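Local coordinates for appr-1-p processing domain protein (Thermus aquaticus Y51MC23, PDB 5M31) that is of unknown function but folds as a macro domain, a compact alpha/beta/alpha module with helices packed on a mixed, mostly parallel beta-sheet, at residues G68-V72 with D108-R112; A22-L27 with Q80-F85; M11-G17 with V152-E158; A26-T30 with V41-F45. All coordinates share one frame; numbering follows the deposited sequence.

Contact 1: G68-V72 with D108-R112; sequences GRIFV and DLVCR
Asp108 OD2 accepts the backbone N-H of Ile70 at 2.9 Å, fastening the entry to the edge strand 71-74 onto helix 99-116 in the alpha/beta/alpha fold of a macro domain. The bond is fairly straight, 159° at the hydrogen, and it uses the anti side of the carboxylate, with the nitrogen 19° above the plane of that group. Aspartate suits the place: its short side chain, CG anti to its own backbone N (chi1 -156°), carries a charged acceptor across to a main-chain donor. Gly68, whose positive phi comes easily to this residue type, lays its carbonyl O 3.3 Å from Asp108 CB.

Apolar packing lies deeper. Ile70 points at the helix, and its CD1 presses on the backbone of Leu109, a tight 3.3 Å from CA. Phe85 of strand 83-88 touches both side chains.

Arg112 was modelled in two conformers, so its details are less certain. In the conformer described, bends at chi2 and chi3 lay the guanidinium against Val72, whose CG2 sits 3.4 Å above one face, toward the rim. Arg112 NE forms a salt bridge with Glu115. Beside it a water accepts the Val72 N-H, its oxygen 2.9 Å from Val72 N.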
loop_
_atom_site.group_PDB
_atom_site.type_symbol
_atom_site.label_atom_id
_atom_site.label_comp_id
_atom_site.label_asym_id
_atom_site.label_seq_id
_atom_site.Cartn_x
_atom_site.Cartn_y
_atom_site.Cartn_z
ATOM N N GLY A 68 -7.213 7.650 4.302
ATOM C CA GLY A 68 -7.865 6.627 5.121
ATOM C C GLY A 68 -8.796 5.761 4.339
ATOM O O GLY A 68 -9.567 5.001 4.942
ATOM N N ARG A 69 -8.735 5.822 2.996
ATOM C CA ARG A 69 -9.652 5.058 2.144
ATOM C C ARG A 69 -8.848 4.438 1.000
ATOM O O ARG A 69 -8.707 5.001 -0.054
ATOM C CB ARG A 69 -10.836 5.889 1.712
ATOM C CG ARG A 69 -11.976 5.166 1.025
ATOM C CD ARG A 69 -13.044 6.089 0.625
ATOM N NE ARG A 69 -14.030 5.373 -0.158
ATOM C CZ ARG A 69 -14.986 5.962 -0.861
ATOM N NH1 ARG A 69 -15.097 7.278 -0.876
ATOM N NH2 ARG A 69 -15.849 5.214 -1.520
ATOM N N ILE A 70 -8.339 3.229 1.258
ATOM C CA ILE A 70 -7.553 2.485 0.290
ATOM C C ILE A 70 -8.413 2.129 -0.894
ATOM O O ILE A 70 -9.558 1.628 -0.745
ATOM C CB ILE A 70 -6.982 1.202 0.940
ATOM C CG1 ILE A 70 -5.959 1.644 2.007
ATOM C CG2 ILE A 70 -6.369 0.265 -0.106
ATOM C CD1 ILE A 70 -5.455 0.570 2.905
ATOM N N PHE A 71 -7.866 2.285 -2.073
ATOM C CA PHE A 71 -8.527 1.825 -3.270
ATOM C C PHE A 71 -7.927 0.491 -3.701
ATOM O O PHE A 71 -6.773 0.446 -4.047
ATOM C CB PHE A 71 -8.393 2.835 -4.392
ATOM C CG PHE A 71 -8.901 2.309 -5.720
ATOM C CD1 PHE A 71 -10.230 2.031 -5.881
ATOM C CD2 PHE A 71 -8.017 2.006 -6.782
ATOM C CE1 PHE A 71 -10.709 1.448 -7.050
ATOM C CE2 PHE A 71 -8.513 1.472 -7.967
ATOM C CZ PHE A 71 -9.841 1.183 -8.095
ATOM N N VAL A 72 -8.732 -0.589 -3.644
ATOM C CA VAL A 72 -8.272 -1.917 -3.983
ATOM C C VAL A 72 -8.677 -2.275 -5.389
ATOM O O VAL A 72 -9.844 -2.029 -5.799
ATOM C CB VAL A 72 -8.832 -2.983 -3.011
ATOM C CG1 VAL A 72 -8.366 -4.370 -3.436
ATOM C CG2 VAL A 72 -8.353 -2.720 -1.609
ATOM N N ASP A 108 -7.121 1.453 7.709
ATOM C CA ASP A 108 -7.925 0.957 6.617
ATOM C C ASP A 108 -7.306 -0.240 5.955
ATOM O O ASP A 108 -7.991 -1.053 5.358
ATOM C CB ASP A 108 -8.177 2.021 5.577
ATOM C CG ASP A 108 -9.432 1.744 4.771
ATOM O OD1 ASP A 108 -10.450 1.346 5.378
ATOM O OD2 ASP A 108 -9.383 1.792 3.539
ATOM N N LEU A 109 -5.994 -0.335 6.039
ATOM C CA LEU A 109 -5.293 -1.521 5.506
ATOM C C LEU A 109 -5.747 -2.782 6.215
ATOM O O LEU A 109 -6.051 -3.806 5.571
ATOM C CB LEU A 109 -3.812 -1.328 5.651
ATOM C CG LEU A 109 -2.919 -2.464 5.118
ATOM C CD1 LEU A 109 -3.224 -2.748 3.675
ATOM C CD2 LEU A 109 -1.487 -2.028 5.294
ATOM N N VAL A 110 -5.825 -2.719 7.526
ATOM C CA VAL A 110 -6.348 -3.808 8.318
ATOM C C VAL A 110 -7.769 -4.121 7.875
ATOM O O VAL A 110 -8.095 -5.308 7.588
ATOM C CB VAL A 110 -6.315 -3.506 9.803
ATOM C CG1 VAL A 110 -7.120 -4.514 10.626
ATOM C CG2 VAL A 110 -4.862 -3.465 10.249
ATOM N N CYS A 111 -8.606 -3.095 7.740
ATOM C CA CYS A 111 -9.996 -3.283 7.258
ATOM C C CYS A 111 -10.060 -4.046 5.942
ATOM O O CYS A 111 -10.842 -5.000 5.810
ATOM C CB CYS A 111 -10.678 -1.945 7.077
ATOM S SG CYS A 111 -10.895 -1.101 8.648
ATOM N N ARG A 112 -9.260 -3.655 4.950
ATOM C CA ARG A 112 -9.373 -4.254 3.610
ATOM C C ARG A 112 -8.826 -5.672 3.612
ATOM O O ARG A 112 -9.355 -6.533 2.914
ATOM C CB ARG A 112 -8.602 -3.473 2.562
ATOM C CG ARG A 112 -9.258 -2.197 2.037
ATOM C CD ARG A 112 -10.759 -2.103 2.110
ATOM N NE ARG A 112 -11.461 -2.841 1.063
ATOM C CZ ARG A 112 -11.614 -2.418 -0.195
ATOM N NH1 ARG A 112 -11.266 -1.195 -0.519
ATOM N NH2 ARG A 112 -12.163 -3.219 -1.120
HETATM O O HOH W 1 -11.539 -0.281 -2.816
#

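Contact 2: A22-L27 with Q80-F85; sequences APVEAL and QPRYIF
Ala26 and Leu27 pair with Tyr83 and Ile84 as neighbouring parallel strands of the central sheet. Leu27 supplies both backbone bonds of the regular part: its N reaches Tyr83 O at 3.0 Å, and its O receives Phe85 N at 2.7 Å, so that Ile84 is straddled in the way usual for parallel strands. Two residues earlier, Glu25 O takes two donors, a well-directed bond from Tyr83 N at 3.1 Å and a weak, bent one from Arg82 N.

Ahead of the strands a side chain takes over the joining. A chi1 of -169° swings Gln80 CG away from the backbone N, and a bend at chi2 then brings NE2 to Val24 O at 2.9 Å. This bond is almost straight, 174° at the hydrogen; the oxygen lies in the glutamine amide plane, and the donor meets it on a lone pair. The same nitrogen makes a weak bond to Ala22 O, at the inverse gamma turn centred on Pro23. The two N-H groups of a glutamine amide nitrogen suit it to bridging two carbonyls.

Apolar contacts form on both faces. Ala26 is small enough to fit beside Tyr83 and Phe85, with its CB 3.9 Å from Phe85 CE1. On the other face Leu27 CD1 meets CG of Pro81 at 3.8 Å; Pro81 follows a cis peptide bond.

Strand 26-31 continues the sheet through Ala26 to strand 120-123, while strand 83-88 is flanked by 71-74. Helix 99-116 packs on Phe85, and Phe49 lies against Leu27 and Pro81.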
loop_
_atom_site.group_PDB
_atom_site.type_symbol
_atom_site.label_atom_id
_atom_site.label_comp_id
_atom_site.label_asym_id
_atom_site.label_seq_id
_atom_site.Cartn_x
_atom_site.Cartn_y
_atom_site.Cartn_z
ATOM N N ALA A 22 7.310 -9.738 -4.635
ATOM C CA ALA A 22 6.940 -10.419 -3.434
ATOM C C ALA A 22 5.891 -11.513 -3.817
ATOM O O ALA A 22 4.926 -11.196 -4.483
ATOM C CB ALA A 22 6.358 -9.467 -2.447
ATOM N N PRO A 23 6.040 -12.721 -3.311
ATOM C CA PRO A 23 5.169 -13.860 -3.796
ATOM C C PRO A 23 3.907 -13.999 -2.974
ATOM O O PRO A 23 3.681 -15.022 -2.283
ATOM C CB PRO A 23 6.090 -15.027 -3.687
ATOM C CG PRO A 23 6.908 -14.744 -2.462
ATOM C CD PRO A 23 7.105 -13.229 -2.432
ATOM N N VAL A 24 3.142 -12.907 -2.950
ATOM C CA VAL A 24 2.034 -12.759 -2.013
ATOM C C VAL A 24 0.734 -12.488 -2.738
ATOM O O VAL A 24 0.724 -12.331 -3.920
ATOM C CB VAL A 24 2.330 -11.592 -1.025
ATOM C CG1 VAL A 24 3.563 -11.912 -0.205
ATOM C CG2 VAL A 24 2.494 -10.317 -1.810
ATOM N N GLU A 25 -0.371 -12.428 -2.001
ATOM C CA GLU A 25 -1.703 -12.236 -2.593
ATOM C C GLU A 25 -1.963 -10.784 -2.914
ATOM O O GLU A 25 -2.768 -10.511 -3.772
ATOM C CB GLU A 25 -2.806 -12.703 -1.627
ATOM C CG GLU A 25 -2.856 -14.207 -1.418
ATOM C CD GLU A 25 -4.001 -14.660 -0.526
ATOM O OE1 GLU A 25 -4.728 -13.861 0.021
ATOM O OE2 GLU A 25 -4.181 -15.871 -0.367
ATOM N N ALA A 26 -1.349 -9.859 -2.155
ATOM C CA ALA A 26 -1.697 -8.445 -2.263
ATOM C C ALA A 26 -0.419 -7.622 -2.162
ATOM O O ALA A 26 0.400 -7.908 -1.312
ATOM C CB ALA A 26 -2.685 -8.036 -1.180
ATOM N N LEU A 27 -0.312 -6.604 -3.010
ATOM C CA LEU A 27 0.733 -5.592 -2.895
ATOM C C LEU A 27 0.121 -4.261 -2.536
ATOM O O LEU A 27 -0.928 -3.873 -3.064
ATOM C CB LEU A 27 1.485 -5.416 -4.199
ATOM C CG LEU A 27 2.259 -6.631 -4.724
ATOM C CD1 LEU A 27 2.977 -6.225 -6.010
ATOM C CD2 LEU A 27 3.222 -7.216 -3.706
ATOM N N GLN A 80 -1.651 -13.281 -9.632
ATOM C CA GLN A 80 -0.718 -13.016 -8.550
ATOM C C GLN A 80 0.134 -11.832 -8.924
ATOM O O GLN A 80 0.685 -11.807 -10.018
ATOM C CB GLN A 80 0.195 -14.225 -8.272
ATOM C CG GLN A 80 1.009 -14.098 -7.000
ATOM C CD GLN A 80 2.223 -13.218 -7.186
ATOM O OE1 GLN A 80 2.885 -13.288 -8.237
ATOM N NE2 GLN A 80 2.510 -12.360 -6.218
ATOM N N PRO A 81 0.234 -10.853 -8.021
ATOM C CA PRO A 81 -0.693 -10.652 -6.907
ATOM C C PRO A 81 -2.109 -10.501 -7.369
ATOM O O PRO A 81 -2.365 -10.022 -8.486
ATOM C CB PRO A 81 -0.215 -9.343 -6.290
ATOM C CG PRO A 81 0.384 -8.639 -7.470
ATOM C CD PRO A 81 1.097 -9.671 -8.216
ATOM N N ARG A 82 -3.052 -10.974 -6.561
ATOM C CA ARG A 82 -4.450 -10.806 -6.933
ATOM C C ARG A 82 -4.898 -9.347 -6.740
ATOM O O ARG A 82 -5.702 -8.847 -7.544
ATOM C CB ARG A 82 -5.347 -11.750 -6.148
ATOM C CG ARG A 82 -6.767 -11.387 -6.350
ATOM C CD ARG A 82 -7.709 -12.491 -5.910
ATOM N NE ARG A 82 -9.067 -12.157 -6.271
ATOM C CZ ARG A 82 -10.139 -12.834 -5.900
ATOM N NH1 ARG A 82 -10.024 -14.017 -5.285
ATOM N NH2 ARG A 82 -11.314 -12.383 -6.270
ATOM N N TYR A 83 -4.443 -8.719 -5.661
ATOM C CA TYR A 83 -4.905 -7.363 -5.294
ATOM C C TYR A 83 -3.787 -6.386 -5.279
ATOM O O TYR A 83 -2.678 -6.679 -4.794
ATOM C CB TYR A 83 -5.538 -7.367 -3.905
ATOM C CG TYR A 83 -6.700 -8.320 -3.731
ATOM C CD1 TYR A 83 -7.924 -8.067 -4.292
ATOM C CD2 TYR A 83 -6.532 -9.477 -3.026
ATOM C CE1 TYR A 83 -8.989 -8.920 -4.099
ATOM C CE2 TYR A 83 -7.570 -10.384 -2.882
ATOM C CZ TYR A 83 -8.796 -10.079 -3.407
ATOM O OH TYR A 83 -9.867 -10.978 -3.241
ATOM N N ILE A 84 -4.104 -5.192 -5.772
ATOM C CA ILE A 84 -3.277 -3.988 -5.573
ATOM C C ILE A 84 -4.009 -3.048 -4.626
ATOM O O ILE A 84 -5.155 -2.735 -4.890
ATOM C CB ILE A 84 -3.010 -3.270 -6.883
ATOM C CG1 ILE A 84 -2.429 -4.210 -7.954
ATOM C CG2 ILE A 84 -2.020 -2.100 -6.621
ATOM C CD1 ILE A 84 -1.114 -4.812 -7.606
ATOM N N PHE A 85 -3.413 -2.774 -3.448
ATOM C CA PHE A 85 -3.998 -1.923 -2.427
ATOM C C PHE A 85 -3.337 -0.544 -2.586
ATOM O O PHE A 85 -2.160 -0.406 -2.214
ATOM C CB PHE A 85 -3.684 -2.411 -1.051
ATOM C CG PHE A 85 -4.579 -3.555 -0.539
ATOM C CD1 PHE A 85 -4.983 -4.602 -1.317
ATOM C CD2 PHE A 85 -4.855 -3.624 0.799
ATOM C CE1 PHE A 85 -5.770 -5.671 -0.762
ATOM C CE2 PHE A 85 -5.593 -4.662 1.363
ATOM C CZ PHE A 85 -6.078 -5.673 0.562
#

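Contact 3: M11-G17 with V152-E158; sequences MLRFVRG and VEVWVYE
Val15 CG2 sits squarely over the Tyr157 ring, 3.5 Å from its centroid and 5° off the normal, a CH-pi contact between neighbouring parallel strands. The methyl gets there because chi1 of -57° sets CG1 anti to the carbonyl carbon, leaving CG2 between that carbon and the backbone N. On the other face of the sheet Leu12 CD1 presses on Val154 CG1 at a tight 3.4 Å and also touches Val156, while Phe14 lies alongside Val156, CD1 to CB 3.5 Å. Beta-branched valines suit such extended chains.

Behind these side chains the backbones hold the alignment. The odd residues of strand 11-15 do the bonding: Arg13 N binds Val154 O at 2.9 Å and Arg13 O receives Val156 N at 2.8 Å, and Met11 and Val15 repeat the pattern. The axes come within 4.6 Å, at 23° to one another. Past the strand ends a water links Gly17 N to Glu158 O. Glu158, modelled in two conformers, makes at most a long salt bridge to Arg16, the oxygen well out of the guanidinium plane; Lys139 is its other charged partner.

Strand 11-15 is outermost in the sheet, and 153-157 separates it from 120-123. Helix 135-146 packs on the face bearing Phe14, Val154 and Val156, while Tyr157 turns toward Leu19 and Ala22 on the other.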
loop_
_atom_site.group_PDB
_atom_site.type_symbol
_atom_site.label_atom_id
_atom_site.label_comp_id
_atom_site.label_asym_id
_atom_site.label_seq_id
_atom_site.Cartn_x
_atom_site.Cartn_y
_atom_site.Cartn_z
ATOM N N MET A 11 2.435 -13.226 10.840
ATOM C CA MET A 11 3.852 -12.950 11.017
ATOM C C MET A 11 4.222 -11.677 10.257
ATOM O O MET A 11 3.835 -11.531 9.119
ATOM C CB MET A 11 4.688 -14.125 10.485
ATOM C CG MET A 11 6.012 -14.332 11.217
ATOM S SD MET A 11 5.836 -14.899 12.938
ATOM C CE MET A 11 5.596 -16.677 12.750
ATOM N N LEU A 12 4.978 -10.793 10.908
ATOM C CA LEU A 12 5.478 -9.559 10.308
ATOM C C LEU A 12 6.981 -9.679 10.106
ATOM O O LEU A 12 7.718 -9.976 11.061
ATOM C CB LEU A 12 5.167 -8.389 11.244
ATOM C CG LEU A 12 5.413 -6.944 10.768
ATOM C CD1 LEU A 12 4.833 -6.659 9.398
ATOM C CD2 LEU A 12 4.812 -5.967 11.761
ATOM N N ARG A 13 7.440 -9.487 8.863
ATOM C CA ARG A 13 8.855 -9.588 8.528
ATOM C C ARG A 13 9.275 -8.323 7.794
ATOM O O ARG A 13 8.567 -7.859 6.898
ATOM C CB ARG A 13 9.088 -10.798 7.621
ATOM C CG ARG A 13 9.599 -12.062 8.337
ATOM C CD ARG A 13 8.542 -12.764 9.182
ATOM N NE ARG A 13 9.025 -14.032 9.767
ATOM C CZ ARG A 13 9.890 -14.124 10.780
ATOM N NH1 ARG A 13 10.407 -13.025 11.342
ATOM N NH2 ARG A 13 10.249 -15.325 11.238
ATOM N N PHE A 14 10.452 -7.799 8.150
ATOM C CA PHE A 14 11.000 -6.621 7.502
ATOM C C PHE A 14 12.186 -7.031 6.617
ATOM O O PHE A 14 13.181 -7.559 7.120
ATOM C CB PHE A 14 11.400 -5.568 8.545
ATOM C CG PHE A 14 10.221 -4.893 9.232
ATOM C CD1 PHE A 14 9.657 -3.757 8.700
ATOM C CD2 PHE A 14 9.708 -5.392 10.445
ATOM C CE1 PHE A 14 8.585 -3.098 9.342
ATOM C CE2 PHE A 14 8.649 -4.765 11.076
ATOM C CZ PHE A 14 8.083 -3.613 10.530
ATOM N N VAL A 15 12.056 -6.838 5.297
ATOM C CA VAL A 15 12.949 -7.425 4.285
ATOM C C VAL A 15 13.513 -6.357 3.287
ATOM O O VAL A 15 12.990 -5.259 3.203
ATOM C CB VAL A 15 12.213 -8.478 3.465
ATOM C CG1 VAL A 15 11.648 -9.573 4.392
ATOM C CG2 VAL A 15 11.077 -7.871 2.665
ATOM N N ARG A 16 14.510 -6.720 2.488
ATOM C CA ARG A 16 14.958 -5.859 1.398
ATOM C C ARG A 16 14.826 -6.573 0.100
ATOM O O ARG A 16 14.967 -7.842 0.041
ATOM C CB ARG A 16 16.412 -5.426 1.599
ATOM C CG ARG A 16 16.553 -4.462 2.737
ATOM C CD ARG A 16 17.975 -3.921 2.873
ATOM N NE ARG A 16 17.961 -2.948 3.956
ATOM C CZ ARG A 16 17.997 -3.240 5.251
ATOM N NH1 ARG A 16 18.097 -4.488 5.678
ATOM N NH2 ARG A 16 17.879 -2.253 6.142
ATOM N N GLY A 17 14.569 -5.815 -0.946
ATOM C CA GLY A 17 14.433 -6.369 -2.281
ATOM C C GLY A 17 13.446 -5.625 -3.136
ATOM O O GLY A 17 13.116 -4.442 -2.852
ATOM N N VAL A 152 -2.171 -13.769 8.815
ATOM C CA VAL A 152 -1.708 -13.024 7.659
ATOM C C VAL A 152 -0.211 -12.853 7.690
ATOM O O VAL A 152 0.347 -12.400 8.705
ATOM C CB VAL A 152 -2.340 -11.613 7.624
ATOM C CG1 VAL A 152 -1.898 -10.889 6.368
ATOM C CG2 VAL A 152 -3.861 -11.728 7.672
ATOM N N GLU A 153 0.447 -13.260 6.611
ATOM C CA GLU A 153 1.915 -13.047 6.473
ATOM C C GLU A 153 2.162 -11.696 5.848
ATOM O O GLU A 153 1.650 -11.457 4.782
ATOM C CB GLU A 153 2.507 -14.129 5.603
ATOM C CG GLU A 153 2.218 -15.504 6.163
ATOM C CD GLU A 153 3.158 -16.570 5.654
ATOM O OE1 GLU A 153 3.682 -16.415 4.521
ATOM O OE2 GLU A 153 3.377 -17.572 6.407
ATOM N N VAL A 154 2.807 -10.783 6.591
ATOM C CA VAL A 154 3.037 -9.403 6.168
ATOM C C VAL A 154 4.528 -9.183 5.948
ATOM O O VAL A 154 5.346 -9.476 6.831
ATOM C CB VAL A 154 2.616 -8.391 7.241
ATOM C CG1 VAL A 154 2.720 -6.982 6.704
ATOM C CG2 VAL A 154 1.219 -8.689 7.737
ATOM N N TRP A 155 4.848 -8.709 4.754
ATOM C CA TRP A 155 6.217 -8.447 4.396
ATOM C C TRP A 155 6.375 -6.995 4.137
ATOM O O TRP A 155 5.591 -6.394 3.380
ATOM C CB TRP A 155 6.582 -9.227 3.173
ATOM C CG TRP A 155 6.368 -10.648 3.385
ATOM C CD1 TRP A 155 5.191 -11.341 3.191
ATOM C CD2 TRP A 155 7.246 -11.534 4.052
ATOM N NE1 TRP A 155 5.352 -12.638 3.595
ATOM C CE2 TRP A 155 6.615 -12.788 4.104
ATOM C CE3 TRP A 155 8.564 -11.419 4.536
ATOM C CZ2 TRP A 155 7.243 -13.893 4.652
ATOM C CZ3 TRP A 155 9.170 -12.494 5.007
ATOM C CH2 TRP A 155 8.494 -13.725 5.123
ATOM N N VAL A 156 7.303 -6.374 4.867
ATOM C CA VAL A 156 7.529 -4.962 4.720
ATOM C C VAL A 156 8.888 -4.771 4.156
ATOM O O VAL A 156 9.872 -5.300 4.675
ATOM C CB VAL A 156 7.380 -4.160 6.041
ATOM C CG1 VAL A 156 7.454 -2.665 5.757
ATOM C CG2 VAL A 156 6.054 -4.534 6.728
ATOM N N TYR A 157 8.937 -4.091 3.019
ATOM C CA TYR A 157 10.182 -3.817 2.364
ATOM C C TYR A 157 10.805 -2.540 2.933
ATOM O O TYR A 157 10.143 -1.502 2.998
ATOM C CB TYR A 157 9.948 -3.766 0.850
ATOM C CG TYR A 157 9.781 -5.127 0.236
ATOM C CD1 TYR A 157 8.677 -5.954 0.535
ATOM C CD2 TYR A 157 10.812 -5.693 -0.526
ATOM C CE1 TYR A 157 8.563 -7.208 0.002
ATOM C CE2 TYR A 157 10.671 -6.928 -1.103
ATOM C CZ TYR A 157 9.615 -7.726 -0.769
ATOM O OH TYR A 157 9.536 -8.990 -1.265
ATOM N N GLU A 158 12.070 -2.654 3.361
ATOM C CA GLU A 158 12.751 -1.588 4.072
ATOM C C GLU A 158 13.200 -0.526 3.065
ATOM O O GLU A 158 13.408 -0.846 1.910
ATOM C CB GLU A 158 13.973 -2.149 4.812
ATOM C CG GLU A 158 13.628 -2.980 6.051
ATOM C CD GLU A 158 13.922 -2.244 7.362
ATOM O OE1 GLU A 158 13.545 -2.769 8.420
ATOM O OE2 GLU A 158 14.533 -1.137 7.335
HETATM O O HOH W 2 13.639 -3.032 -0.090
#

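Contact 4: A26-T30 with V41-F45; sequences ALVNT and VALQF
Leu27 meets helix 40-48 at the rim of the Phe45 ring: its CB lies near the ring plane, 3.8 Å from CE2. Val28 turns its side chain the other way, toward Ile121 and Leu123, but its carbonyl O still comes to 3.5 Å from Phe45 CZ.

Asn29 carries the centre of the contact. Its chi1 of -179° points CG straight away from the main-chain nitrogen, and the Asn29 and Phe45 side chains slide past each other in opposite directions. Asn29 CB stands over the middle of one ring face, 3.7 Å from the centroid, in a CH-pi contact. The amide follows, stacked and inclined by only 16° to the ring plane. A flat polar group suits this slot, since its face rests on the ring while ND2 at its edge can still donate to Asn86 OD1 on strand 83-88. OD1 points into the helix surface, where Ala42, with just a methyl group, brings its backbone close, its CA 3.3 Å from Asn29 OD1.

Thr30 comes next, still within strand 26-31. Its OG1 lies against Val41 CB at 3.6 Å, and its carbonyl O accepts a water at 2.9 Å that in turn takes the N-H of Ala42, in the first turn of the helix.

Strand and helix are therefore joined by carbon packing, a stacked amide and one water, without a direct hydrogen bond. Asn29 OD1 is buried with no polar partner in the model; its near neighbours across this contact are carbons, Ala42 CA, Phe45 CD1 and Val41 CG1, probably at some energetic cost that the bond through ND2 helps to offset.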
loop_
_atom_site.group_PDB
_atom_site.type_symbol
_atom_site.label_atom_id
_atom_site.label_comp_id
_atom_site.label_asym_id
_atom_site.label_seq_id
_atom_site.Cartn_x
_atom_site.Cartn_y
_atom_site.Cartn_z
ATOM N N ALA A 26 -1.349 -9.859 -2.155
ATOM C CA ALA A 26 -1.697 -8.445 -2.263
ATOM C C ALA A 26 -0.419 -7.622 -2.162
ATOM O O ALA A 26 0.400 -7.908 -1.312
ATOM C CB ALA A 26 -2.685 -8.036 -1.180
ATOM N N LEU A 27 -0.312 -6.604 -3.010
ATOM C CA LEU A 27 0.733 -5.592 -2.895
ATOM C C LEU A 27 0.121 -4.261 -2.536
ATOM O O LEU A 27 -0.928 -3.873 -3.064
ATOM C CB LEU A 27 1.485 -5.416 -4.199
ATOM C CG LEU A 27 2.259 -6.631 -4.724
ATOM C CD1 LEU A 27 2.977 -6.225 -6.010
ATOM C CD2 LEU A 27 3.222 -7.216 -3.706
ATOM N N VAL A 28 0.837 -3.547 -1.703
ATOM C CA VAL A 28 0.493 -2.114 -1.413
ATOM C C VAL A 28 1.330 -1.164 -2.256
ATOM O O VAL A 28 2.567 -1.252 -2.276
ATOM C CB VAL A 28 0.704 -1.810 0.090
ATOM C CG1 VAL A 28 0.401 -0.353 0.375
ATOM C CG2 VAL A 28 -0.159 -2.733 0.939
ATOM N N ASN A 29 0.632 -0.251 -2.904
ATOM C CA ASN A 29 1.189 0.836 -3.710
ATOM C C ASN A 29 0.884 2.121 -2.958
ATOM O O ASN A 29 -0.240 2.318 -2.531
ATOM C CB ASN A 29 0.436 0.862 -5.017
ATOM C CG ASN A 29 0.917 1.914 -5.947
ATOM O OD1 ASN A 29 2.048 2.329 -5.876
ATOM N ND2 ASN A 29 0.115 2.224 -6.930
ATOM N N THR A 30 1.866 2.981 -2.803
ATOM C CA THR A 30 1.660 4.251 -2.085
ATOM C C THR A 30 1.305 5.330 -3.120
ATOM O O THR A 30 2.046 5.545 -4.110
ATOM C CB THR A 30 2.888 4.620 -1.238
ATOM O OG1 THR A 30 4.070 4.398 -1.990
ATOM C CG2 THR A 30 2.926 3.805 0.048
ATOM N N VAL A 41 7.512 4.620 -5.848
ATOM C CA VAL A 41 6.866 3.348 -5.872
ATOM C C VAL A 41 5.727 3.350 -6.896
ATOM O O VAL A 41 5.559 2.397 -7.670
ATOM C CB VAL A 41 6.318 3.044 -4.445
ATOM C CG1 VAL A 41 5.381 1.834 -4.457
ATOM C CG2 VAL A 41 7.502 2.771 -3.508
ATOM N N ALA A 42 4.956 4.421 -6.909
ATOM C CA ALA A 42 3.729 4.449 -7.724
ATOM C C ALA A 42 4.108 4.330 -9.217
ATOM O O ALA A 42 3.409 3.710 -9.989
ATOM C CB ALA A 42 2.938 5.703 -7.462
ATOM N N LEU A 43 5.209 4.967 -9.610
ATOM C CA LEU A 43 5.696 4.844 -10.988
ATOM C C LEU A 43 5.988 3.395 -11.357
ATOM O O LEU A 43 5.606 2.918 -12.429
ATOM C CB LEU A 43 6.963 5.687 -11.177
ATOM C CG LEU A 43 7.559 5.613 -12.571
ATOM C CD1 LEU A 43 6.517 5.878 -13.642
ATOM C CD2 LEU A 43 8.704 6.603 -12.703
ATOM N N GLN A 44 6.592 2.660 -10.437
ATOM C CA GLN A 44 6.918 1.253 -10.695
ATOM C C GLN A 44 5.620 0.460 -10.859
ATOM O O GLN A 44 5.491 -0.393 -11.750
ATOM C CB GLN A 44 7.766 0.653 -9.558
ATOM C CG GLN A 44 9.007 1.461 -9.159
ATOM C CD GLN A 44 9.847 1.946 -10.323
ATOM O OE1 GLN A 44 10.015 3.172 -10.543
ATOM N NE2 GLN A 44 10.431 1.007 -11.043
ATOM N N PHE A 45 4.655 0.759 -9.985
ATOM C CA PHE A 45 3.324 0.135 -10.076
ATOM C C PHE A 45 2.598 0.486 -11.351
ATOM O O PHE A 45 1.970 -0.384 -11.957
ATOM C CB PHE A 45 2.468 0.444 -8.831
ATOM C CG PHE A 45 2.698 -0.526 -7.693
ATOM C CD1 PHE A 45 3.757 -0.338 -6.820
ATOM C CD2 PHE A 45 1.878 -1.599 -7.492
ATOM C CE1 PHE A 45 3.979 -1.223 -5.761
ATOM C CE2 PHE A 45 2.072 -2.446 -6.423
ATOM C CZ PHE A 45 3.098 -2.284 -5.564
HETATM O O HOH W 3 4.740 6.393 -4.598
#

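Overall arrangement
All four contacts involve the same mixed sheet. Contacts 2 and 4 share Ala26 and Leu27 and lie closest, about 10 Å between centres, with a probable hydrogen bond from Asn29 N to Phe85 O (2.9 Å). Contact 1 leans on contact 2 through Phe85: Leu109 CD1 comes to 3.4 Å from Phe85 CD2. Contact 3 spans nearly the whole chain, enclosing the other three, and touches contact 2 where Ala22 CB lies 3.4 Å from Tyr157 OH. It stays about 7 Å, nearest atoms, from contacts 1 and 4. Glycerol, probably from crystallisation, lies about 4 Å from the Tyr157 side chain; glycerol, perhaps another molecule, lies about 5 Å from that of Val41.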